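Local structure of Ice-binding protein (Colwellia, 3WP9) at residues 114-119 / 138-143; 125-130 / 151-156; 157-162 / 219-224; 169-174 / 183-188. The protein binds to the surface of ice crystals, inhibits their growth and suppresses ice recrystallization. All coordinates share one frame; numbering follows the deposited sequence.

Contact 1 of 4, residues 114-119 / 138-143; sequences YKWSSD and MQISGN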
# COMPACT_ATOMS: atom_id res chain seq x y z
N TYR A 114 -7.51 14.52 2.99
CA TYR A 114 -6.44 15.25 3.62
C TYR A 114 -5.38 15.48 2.59
O TYR A 114 -5.02 14.56 1.85
CB TYR A 114 -5.85 14.41 4.79
CG TYR A 114 -6.83 14.21 5.94
CD1 TYR A 114 -7.83 13.27 5.85
CD2 TYR A 114 -6.69 14.93 7.13
CE1 TYR A 114 -8.75 13.06 6.91
CE2 TYR A 114 -7.60 14.73 8.21
CZ TYR A 114 -8.62 13.81 8.06
OH TYR A 114 -9.54 13.57 9.11
N LYS A 115 -4.83 16.66 2.61
CA LYS A 115 -3.82 17.02 1.63
C LYS A 115 -2.63 17.67 2.28
O LYS A 115 -2.76 18.57 3.14
CB LYS A 115 -4.45 17.95 0.57
CG LYS A 115 -3.41 18.47 -0.42
CD LYS A 115 -3.99 19.41 -1.47
CE LYS A 115 -4.92 18.64 -2.39
NZ LYS A 115 -4.14 17.67 -3.23
N TRP A 116 -1.43 17.27 1.83
CA TRP A 116 -0.21 17.88 2.29
C TRP A 116 0.62 18.18 1.08
O TRP A 116 0.78 17.32 0.20
CB TRP A 116 0.61 16.91 3.16
CG TRP A 116 -0.03 16.64 4.52
CD1 TRP A 116 0.20 17.34 5.69
CD2 TRP A 116 -0.96 15.63 4.81
NE1 TRP A 116 -0.58 16.79 6.72
CE2 TRP A 116 -1.27 15.73 6.21
CE3 TRP A 116 -1.56 14.61 4.05
CZ2 TRP A 116 -2.16 14.86 6.82
CZ3 TRP A 116 -2.48 13.76 4.67
CH2 TRP A 116 -2.76 13.89 6.05
N SER A 117 1.21 19.34 1.11
CA SER A 117 2.09 19.77 0.02
C SER A 117 3.57 19.45 0.39
O SER A 117 4.51 19.83 -0.29
CB SER A 117 1.87 21.26 -0.26
OG SER A 117 2.37 22.07 0.80
N SER A 118 3.74 18.63 1.41
CA SER A 118 5.00 18.36 2.05
C SER A 118 5.12 16.83 2.17
O SER A 118 4.22 16.07 1.79
CB SER A 118 4.97 18.95 3.52
OG SER A 118 3.86 18.42 4.33
N ASP A 119 6.21 16.44 2.81
CA ASP A 119 6.32 15.08 3.35
C ASP A 119 5.31 14.91 4.52
O ASP A 119 4.85 15.90 5.17
CB ASP A 119 7.72 14.92 3.96
CG ASP A 119 8.86 15.06 2.95
OD1 ASP A 119 8.69 14.77 1.75
OD2 ASP A 119 9.98 15.41 3.37
N MET A 138 -5.55 10.23 1.57
CA MET A 138 -4.41 10.97 2.01
C MET A 138 -3.57 11.36 0.79
O MET A 138 -2.94 10.54 0.19
CB MET A 138 -3.57 10.15 3.02
CG MET A 138 -4.44 9.30 3.95
SD MET A 138 -5.38 10.27 5.09
CE MET A 138 -4.14 11.00 6.07
N GLN A 139 -3.52 12.65 0.53
CA GLN A 139 -2.89 13.18 -0.71
C GLN A 139 -1.58 13.80 -0.33
O GLN A 139 -1.54 14.89 0.24
CB GLN A 139 -3.80 14.25 -1.35
CG GLN A 139 -5.06 13.63 -1.78
CD GLN A 139 -6.06 14.68 -2.21
OE1 GLN A 139 -5.95 15.84 -1.85
NE2 GLN A 139 -7.00 14.28 -3.02
N ILE A 140 -0.48 13.06 -0.57
CA ILE A 140 0.83 13.45 -0.08
C ILE A 140 1.77 13.79 -1.27
O ILE A 140 2.15 12.92 -2.03
CB ILE A 140 1.45 12.34 0.83
CG1 ILE A 140 0.53 12.16 2.04
CG2 ILE A 140 2.86 12.73 1.24
CD1 ILE A 140 0.76 10.78 2.67
N SER A 141 2.17 15.04 -1.34
CA SER A 141 3.02 15.43 -2.48
C SER A 141 4.53 15.17 -2.26
O SER A 141 5.35 15.08 -3.23
CB SER A 141 2.67 16.84 -2.95
OG SER A 141 3.32 17.74 -2.12
N GLY A 142 4.90 14.95 -0.99
CA GLY A 142 6.24 14.58 -0.59
C GLY A 142 6.32 13.05 -0.37
O GLY A 142 5.64 12.23 -1.04
N ASN A 143 7.16 12.65 0.61
CA ASN A 143 7.35 11.23 0.89
C ASN A 143 6.55 10.93 2.14
O ASN A 143 6.27 11.86 2.90
CB ASN A 143 8.80 10.99 1.26
CG ASN A 143 9.75 11.50 0.16
OD1 ASN A 143 9.54 11.16 -1.00
ND2 ASN A 143 10.68 12.36 0.51
O HOH W 1 10.83 12.73 3.53

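Contact 2 of 4, residues 125-130 / 151-156; sequences DVTFNG and RVTLTG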
# COMPACT_ATOMS: atom_id res chain seq x y z
N ASP A 125 2.08 6.94 17.22
CA ASP A 125 0.97 6.25 16.64
C ASP A 125 -0.11 7.24 16.16
O ASP A 125 -0.34 8.26 16.81
CB ASP A 125 0.37 5.22 17.59
CG ASP A 125 1.34 4.14 17.92
OD1 ASP A 125 2.46 4.09 17.35
OD2 ASP A 125 1.01 3.34 18.84
N VAL A 126 -0.81 6.86 15.08
CA VAL A 126 -1.85 7.74 14.55
C VAL A 126 -3.10 6.89 14.41
O VAL A 126 -3.05 5.70 14.06
CB VAL A 126 -1.45 8.27 13.12
CG1 VAL A 126 -1.23 7.10 12.17
CG2 VAL A 126 -2.61 9.13 12.56
N THR A 127 -4.30 7.47 14.71
CA THR A 127 -5.52 6.74 14.66
C THR A 127 -6.46 7.30 13.62
O THR A 127 -6.51 8.53 13.41
CB THR A 127 -6.23 6.73 16.04
OG1 THR A 127 -5.32 6.23 17.03
CG2 THR A 127 -7.55 5.95 16.03
N PHE A 128 -7.11 6.37 13.02
CA PHE A 128 -8.21 6.57 12.04
C PHE A 128 -9.50 6.02 12.68
O PHE A 128 -9.65 4.81 12.83
CB PHE A 128 -7.94 5.81 10.73
CG PHE A 128 -6.82 6.42 9.87
CD1 PHE A 128 -7.15 7.19 8.74
CD2 PHE A 128 -5.48 6.22 10.18
CE1 PHE A 128 -6.16 7.80 7.95
CE2 PHE A 128 -4.45 6.82 9.40
CZ PHE A 128 -4.80 7.65 8.30
N ASN A 129 -10.46 6.95 12.94
CA ASN A 129 -11.71 6.61 13.58
C ASN A 129 -12.92 6.91 12.66
O ASN A 129 -13.09 8.07 12.24
CB ASN A 129 -11.87 7.39 14.86
CG ASN A 129 -13.13 6.98 15.61
OD1 ASN A 129 -13.19 5.89 16.15
ND2 ASN A 129 -14.15 7.83 15.59
N GLY A 130 -13.65 5.87 12.36
CA GLY A 130 -14.94 5.98 11.68
C GLY A 130 -15.57 4.64 11.55
O GLY A 130 -15.14 3.68 12.16
N ARG A 151 2.58 2.86 14.77
CA ARG A 151 1.45 2.18 14.25
C ARG A 151 0.36 3.06 13.64
O ARG A 151 0.15 4.15 14.19
CB ARG A 151 0.76 1.36 15.42
CG ARG A 151 1.67 0.29 15.93
CD ARG A 151 0.94 -0.67 16.90
NE ARG A 151 1.89 -1.58 17.49
CZ ARG A 151 1.57 -2.42 18.48
NH1 ARG A 151 0.32 -2.36 18.99
NH2 ARG A 151 2.47 -3.28 18.96
N VAL A 152 -0.25 2.58 12.58
CA VAL A 152 -1.53 3.16 12.14
C VAL A 152 -2.59 2.30 12.85
O VAL A 152 -2.60 1.10 12.68
CB VAL A 152 -1.66 3.06 10.61
CG1 VAL A 152 -3.10 3.39 10.17
CG2 VAL A 152 -0.62 3.99 9.95
N THR A 153 -3.45 2.96 13.63
CA THR A 153 -4.48 2.27 14.40
C THR A 153 -5.85 2.53 13.84
O THR A 153 -6.11 3.66 13.45
CB THR A 153 -4.34 2.76 15.83
OG1 THR A 153 -3.07 2.25 16.30
CG2 THR A 153 -5.49 2.29 16.78
N LEU A 154 -6.65 1.50 13.79
CA LEU A 154 -8.05 1.58 13.28
C LEU A 154 -9.06 1.47 14.45
O LEU A 154 -9.01 0.51 15.25
CB LEU A 154 -8.35 0.50 12.31
CG LEU A 154 -7.40 0.43 11.10
CD1 LEU A 154 -7.89 -0.65 10.16
CD2 LEU A 154 -7.28 1.81 10.43
N THR A 155 -9.94 2.46 14.53
CA THR A 155 -11.07 2.36 15.50
C THR A 155 -12.43 2.71 14.93
O THR A 155 -12.55 3.30 13.84
CB THR A 155 -10.82 3.26 16.68
OG1 THR A 155 -10.80 4.64 16.31
CG2 THR A 155 -9.47 2.88 17.41
N GLY A 156 -13.47 2.36 15.67
CA GLY A 156 -14.85 2.69 15.24
C GLY A 156 -15.48 1.76 14.21
O GLY A 156 -16.70 1.84 13.95
O HOH W 2 -1.63 2.29 18.63

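Contact 3 of 4, residues 157-162 / 219-224; sequences GALAKN and EQYEEA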
# COMPACT_ATOMS: atom_id res chain seq x y z
N GLY A 157 -14.72 0.84 13.62
CA GLY A 157 -15.18 0.07 12.49
C GLY A 157 -14.38 0.42 11.22
O GLY A 157 -14.56 -0.25 10.21
N ALA A 158 -13.51 1.43 11.32
CA ALA A 158 -12.61 1.83 10.18
C ALA A 158 -11.96 0.58 9.60
O ALA A 158 -11.53 -0.30 10.37
CB ALA A 158 -11.59 2.85 10.60
N LEU A 159 -11.98 0.46 8.26
CA LEU A 159 -11.32 -0.61 7.52
C LEU A 159 -10.11 -0.06 6.73
O LEU A 159 -10.17 1.00 6.12
CB LEU A 159 -12.25 -1.32 6.54
CG LEU A 159 -13.54 -1.96 7.11
CD1 LEU A 159 -14.35 -2.56 5.97
CD2 LEU A 159 -13.27 -3.03 8.19
N ALA A 160 -9.03 -0.82 6.79
CA ALA A 160 -7.79 -0.53 6.01
C ALA A 160 -8.08 -0.45 4.53
O ALA A 160 -7.50 0.40 3.84
CB ALA A 160 -6.74 -1.59 6.31
N LYS A 161 -8.99 -1.29 4.02
CA LYS A 161 -9.32 -1.20 2.56
C LYS A 161 -9.91 0.18 2.20
O LYS A 161 -9.98 0.54 1.00
CB LYS A 161 -10.26 -2.34 2.12
CG LYS A 161 -11.72 -2.11 2.55
CD LYS A 161 -12.67 -3.01 1.82
CE LYS A 161 -14.08 -2.42 1.92
NZ LYS A 161 -15.16 -3.41 1.61
N ASN A 162 -10.36 0.97 3.18
CA ASN A 162 -10.92 2.33 2.94
C ASN A 162 -10.05 3.51 3.18
O ASN A 162 -10.50 4.65 3.17
CB ASN A 162 -12.18 2.51 3.79
CG ASN A 162 -13.34 1.66 3.27
OD1 ASN A 162 -13.46 1.36 2.07
ND2 ASN A 162 -14.21 1.24 4.20
N GLU A 219 -12.39 -7.56 3.69
CA GLU A 219 -13.62 -6.99 3.15
C GLU A 219 -14.54 -6.46 4.25
O GLU A 219 -15.19 -5.44 4.09
CB GLU A 219 -14.36 -8.01 2.27
CG GLU A 219 -13.79 -8.19 0.87
CD GLU A 219 -13.48 -6.85 0.18
OE1 GLU A 219 -14.32 -5.93 0.24
OE2 GLU A 219 -12.38 -6.71 -0.41
N GLN A 220 -14.59 -7.17 5.38
CA GLN A 220 -15.37 -6.72 6.54
C GLN A 220 -14.76 -7.26 7.84
O GLN A 220 -13.94 -8.17 7.79
CB GLN A 220 -16.86 -7.06 6.41
CG GLN A 220 -17.11 -8.43 5.80
CD GLN A 220 -18.56 -8.84 5.82
OE1 GLN A 220 -19.45 -8.00 5.74
NE2 GLN A 220 -18.80 -10.14 5.92
N TYR A 221 -15.19 -6.71 8.98
CA TYR A 221 -14.51 -6.76 10.29
C TYR A 221 -13.70 -8.03 10.69
O TYR A 221 -14.26 -8.96 11.29
CB TYR A 221 -15.51 -6.38 11.39
CG TYR A 221 -14.93 -5.48 12.46
CD1 TYR A 221 -14.25 -4.30 12.13
CD2 TYR A 221 -15.07 -5.81 13.83
CE1 TYR A 221 -13.72 -3.47 13.12
CE2 TYR A 221 -14.55 -4.99 14.82
CZ TYR A 221 -13.88 -3.83 14.46
OH TYR A 221 -13.37 -3.02 15.44
N GLU A 222 -12.39 -8.02 10.39
CA GLU A 222 -11.45 -9.15 10.61
C GLU A 222 -9.95 -8.77 10.78
O GLU A 222 -9.61 -7.65 11.21
CB GLU A 222 -11.60 -10.20 9.48
CG GLU A 222 -12.89 -11.00 9.53
CD GLU A 222 -13.35 -11.50 8.17
OE1 GLU A 222 -13.49 -12.73 8.02
OE2 GLU A 222 -13.57 -10.67 7.24
N GLU A 223 -9.07 -9.74 10.46
CA GLU A 223 -7.58 -9.64 10.47
C GLU A 223 -6.86 -8.77 11.54
O GLU A 223 -5.62 -8.68 11.52
CB GLU A 223 -7.05 -9.28 9.07
CG GLU A 223 -6.71 -7.79 8.94
CD GLU A 223 -6.54 -7.28 7.51
OE1 GLU A 223 -5.55 -7.79 6.82
OE2 GLU A 223 -7.36 -6.34 7.16
N ALA A 224 -7.60 -8.13 12.45
CA ALA A 224 -6.96 -7.36 13.53
C ALA A 224 -6.90 -8.19 14.82
O ALA A 224 -6.40 -7.73 15.85
CB ALA A 224 -7.68 -6.02 13.77

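Contact 4 of 4, residues 169-174 / 183-188; sequences GYTALG and VLSKTL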
# COMPACT_ATOMS: atom_id res chain seq x y z
N GLY A 169 6.05 10.95 -3.67
CA GLY A 169 7.45 10.56 -3.43
C GLY A 169 7.59 9.10 -3.19
O GLY A 169 7.03 8.28 -3.96
N TYR A 170 8.41 8.71 -2.19
CA TYR A 170 8.49 7.29 -1.86
C TYR A 170 7.66 7.11 -0.56
O TYR A 170 7.38 8.04 0.13
CB TYR A 170 9.91 6.82 -1.59
CG TYR A 170 10.63 7.61 -0.48
CD1 TYR A 170 10.35 7.35 0.87
CD2 TYR A 170 11.54 8.61 -0.75
CE1 TYR A 170 10.98 8.04 1.88
CE2 TYR A 170 12.18 9.35 0.25
CZ TYR A 170 11.91 9.10 1.59
OH TYR A 170 12.46 9.85 2.66
N THR A 171 7.38 5.87 -0.28
CA THR A 171 6.83 5.46 1.06
C THR A 171 7.90 4.57 1.74
O THR A 171 8.38 3.62 1.09
CB THR A 171 5.59 4.65 0.80
OG1 THR A 171 4.64 5.50 0.18
CG2 THR A 171 5.02 4.18 2.14
N ALA A 172 8.29 4.90 2.98
CA ALA A 172 9.30 4.14 3.72
C ALA A 172 8.71 3.91 5.12
O ALA A 172 8.50 4.84 5.86
CB ALA A 172 10.66 4.88 3.78
N LEU A 173 8.55 2.64 5.45
CA LEU A 173 8.08 2.27 6.80
C LEU A 173 9.25 1.67 7.55
O LEU A 173 10.02 0.84 6.98
CB LEU A 173 6.96 1.24 6.59
CG LEU A 173 5.83 1.55 5.57
CD1 LEU A 173 4.80 0.43 5.64
CD2 LEU A 173 5.23 2.91 5.91
N GLY A 174 9.37 2.04 8.80
CA GLY A 174 10.44 1.65 9.72
C GLY A 174 10.30 0.19 10.14
O GLY A 174 9.63 -0.61 9.49
N VAL A 183 -1.57 1.68 -0.35
CA VAL A 183 -0.48 2.60 -0.72
C VAL A 183 -0.36 2.63 -2.23
O VAL A 183 -0.04 1.60 -2.88
CB VAL A 183 0.84 2.18 -0.11
CG1 VAL A 183 1.93 3.22 -0.30
CG2 VAL A 183 0.65 1.97 1.41
N LEU A 184 -0.74 3.78 -2.75
CA LEU A 184 -0.59 4.14 -4.23
C LEU A 184 0.61 5.04 -4.31
O LEU A 184 0.57 6.26 -4.12
CB LEU A 184 -1.85 4.84 -4.75
CG LEU A 184 -2.99 3.81 -4.77
CD1 LEU A 184 -4.27 4.64 -4.66
CD2 LEU A 184 -2.96 2.94 -6.04
N SER A 185 1.79 4.43 -4.45
CA SER A 185 3.05 5.21 -4.46
C SER A 185 3.47 5.48 -5.89
O SER A 185 3.45 4.55 -6.70
CB SER A 185 4.20 4.39 -3.81
OG SER A 185 5.38 5.18 -3.78
N LYS A 186 3.90 6.68 -6.14
CA LYS A 186 4.39 7.03 -7.49
C LYS A 186 5.75 6.40 -7.73
O LYS A 186 6.18 6.22 -8.90
CB LYS A 186 4.43 8.54 -7.64
CG LYS A 186 4.92 9.02 -9.02
CD LYS A 186 3.83 9.57 -9.91
CE LYS A 186 2.97 8.43 -10.43
NZ LYS A 186 2.24 8.65 -11.74
N THR A 187 6.50 6.24 -6.66
CA THR A 187 7.83 5.61 -6.84
C THR A 187 7.88 4.33 -6.01
O THR A 187 7.03 3.40 -6.26
CB THR A 187 9.06 6.54 -6.57
OG1 THR A 187 9.13 6.95 -5.22
CG2 THR A 187 9.03 7.86 -7.44
N LEU A 188 8.83 4.27 -5.06
CA LEU A 188 9.08 3.01 -4.37
C LEU A 188 8.30 2.88 -3.06
O LEU A 188 7.92 3.88 -2.48
CB LEU A 188 10.56 2.73 -4.13
CG LEU A 188 11.37 3.43 -3.12
CD1 LEU A 188 10.72 3.32 -1.76
CD2 LEU A 188 12.74 2.73 -2.95

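Contact 1 of 4, residues 114-119 / 138-143
Two neighbouring rungs of the right-handed beta-helix meet where Tyr114, Lys115 and Trp116 pair in parallel with Met138, Gln139 and Ile140. The ladder runs through Gln139 N to Tyr114 O (2.8 Å), Trp116 N to Gln139 O (2.9 Å) and Ser141 N to Trp116 O. Tyr114, Trp116, Met138 and Ile140 occupy one face of the sheet and are buried. There Met138 is bent at chi2 and chi3, and its CE lies at the edge of the Trp116 indole, only 3.2 Å from CH2, a tight fit. Its SD makes an oblique Met-aromatic contact with the Tyr114 ring, 3.9 Å from CD1, while Ile140 CG1 packs beside Trp116 CE3. The indole NE1 is bonded to Leu99 O. Lys115 and Gln139 share the other face. The lysine chain bends at chi3 and chi4 (both -68°), folding NZ back to a weak hydrogen bond with Gln139 OE1 (2.9 Å). The amide NE2 goes to Ala88 O and Arg91 O, at and beyond the end of helix 71-89. An alanine in place of Lys115 would probably leave Gln139 OE1 without this charged donor and the amide less firmly held. Past the strands, Asp119 OD1 accepts Asn143 N (2.9 Å) on its anti side, 31° out of the carboxylate plane. A water joins Asp119 OD2 to Asn143 ND2, and Asn143 OD1 serves Tyr170 N of the next coil. Apolar matching thus fills the inner face, whereas Gln139 and Asn143 each turn one amide end to segment 114-119, OE1 directly and ND2 through the water, and the other to another part of the chain.

Contact 2 of 4, residues 125-130 / 151-156
Val126 and Phe128 pack on Val152 and Leu154 along the buried face of a parallel strand pair, 126-129 with 152-155. Phe128 carries the dense part of the contact: its CD2 lies 3.7 Å from Val152 CG1, obliquely to the ring, and its CB meets Leu154 CD2. Val126 CG1 closes on Val152 CG2 from alongside, and Trp136 meets the Phe128 ring edge-to-face. The backbones are laced by bonds such as Thr153 N to Val126 O (2.8 Å) and Phe128 N to Thr153 O, both nearly straight. The opposite face carries Thr127, Asn129, Thr153 and Thr155 and is partly exposed, linked by polar bonds. Asn129 has CG anti to the backbone N (chi1 -176°), and its OD1 takes the Thr155 hydroxyl at 2.7 Å, in the carbonyl plane on a lone pair. An alanine in place of Asn129 is likely to leave Thr155 OG1 without this acceptor and freer to turn. At the other end Arg151 N approaches Asp125 OD1 (2.9 Å) from above, 60° out of the carboxylate plane, and a water spans Asp125 OD2 and Thr153 OG1. The two charged groups do not touch, so Asp125 holds the arginine backbone and not its guanidinium. In this beta-helix sheet, hydrocarbon thus seals the interior, while hydroxyl, amide, carboxylate and water stitch the outer side.

Contact 3 of 4, residues 157-162 / 219-224
Lys161 and Glu219 cross at about a right angle, and the lysine ammonium comes to rest between two oxygens of the glutamate. NZ forms a salt bridge with Glu219 OE1 at 3.0 Å, on the syn side and 33° out of the carboxylate plane. The same nitrogen bonds the backbone oxygen Glu219 O at 3.2 Å, in the carbonyl plane on a lone pair. Lys161 has CG between its backbone N and carbonyl carbon (chi1 77°) and is extended from there on, whereas Glu219 is bent at chi2, which turns CD back toward the lysine. One ammonium thus grips side chain and main chain of the same residue, which would restrain the rotation of both. The fold brings together here the loop that leads from strand 152-155 to strand 163-167 of the beta-helix and the C-terminal tail that follows strand 213-215; their touching parts run roughly antiparallel, 156° apart. Next to the charged pair, Leu159 directs CD1 at Glu219 O (3.5 Å). Its other branch, CD2, sits at the edge of the Tyr221 ring, near its plane and 4.3 Å from CD1 of the tyrosine. Gly157 CA lies obliquely to the same ring, 3.9 Å from Tyr221 CE1. Tyr221 is poorly ordered, in keeping with these long, purely apolar touches at an exposed position, while Leu159 itself is buried and also packs on Met132.

Contact 4 of 4, residues 169-174 / 183-188
Leu188 O is gripped by two donors, Thr171 N across the contact and Ser185 OG from its own turn. The amide bond is 3.0 Å long and almost straight at 175°, with the nitrogen nearly in line with the carbonyl. The hydroxyl, Ser185 OG, reaches Leu188 O at 3.1 Å from above the carbonyl plane, 64° out of it. A second carbonyl, Gly169 O, receives Thr187 OG1 at 2.8 Å, again from above its plane, and a weak bond from Thr187 N. The threonine hydroxyl sits between its own N and carbonyl carbon (chi1 64°), on the side facing Gly169. Together these bonds fasten consecutive coils of the right-handed beta-helix at a corner: segment 169-174 enters strand 171-173, while segment 183-188 leaves strand 182-185 and turns toward strand 189-191, the neighbour of 171-173 in its sheet. Thr187 and Leu188 also touch Thr205, the first residue of a T-A/G-X-T/N motif assigned to ice binding by similarity. On the outer flank Tyr170 CB lies 3.6 Å from Leu188 CD1, while the phenol hydroxyl is bonded to Asn145. Inward, Thr171 and Val183 meet tip to tip, with Thr171 OG1 3.6 Å from Val183 CG1. That hydroxyl is buried and has no hydrogen-bonding partner in the model, a polar atom set against hydrocarbon; Ser185 OG, the nearest other hydroxyl across the contact, stays 4.0 Å from Thr171 OG1.

How the contacts relate
All four contacts belong to one beta-helix. Contacts 1 and 4 are about 12 Å apart between centres and reach the ten-strand parallel sheet; their segments are bonded directly, Asn143 and Gly142 of contact 1 meeting Tyr170 and Gly169 of contact 4. Contact 2 lies on a separate three-strand sheet, about 19 Å from contact 1, yet Met138 SD packs on Phe128 CE1 in the interior; along the chain the segments of these two alternate, as expected of successive coils. Contact 3, about 11 Å from contact 2, follows it and encloses contact 4 in sequence. Contacts 1, 2 and 4 thus join neighbouring coils, while contact 3 lays the C-terminal tail on an earlier one.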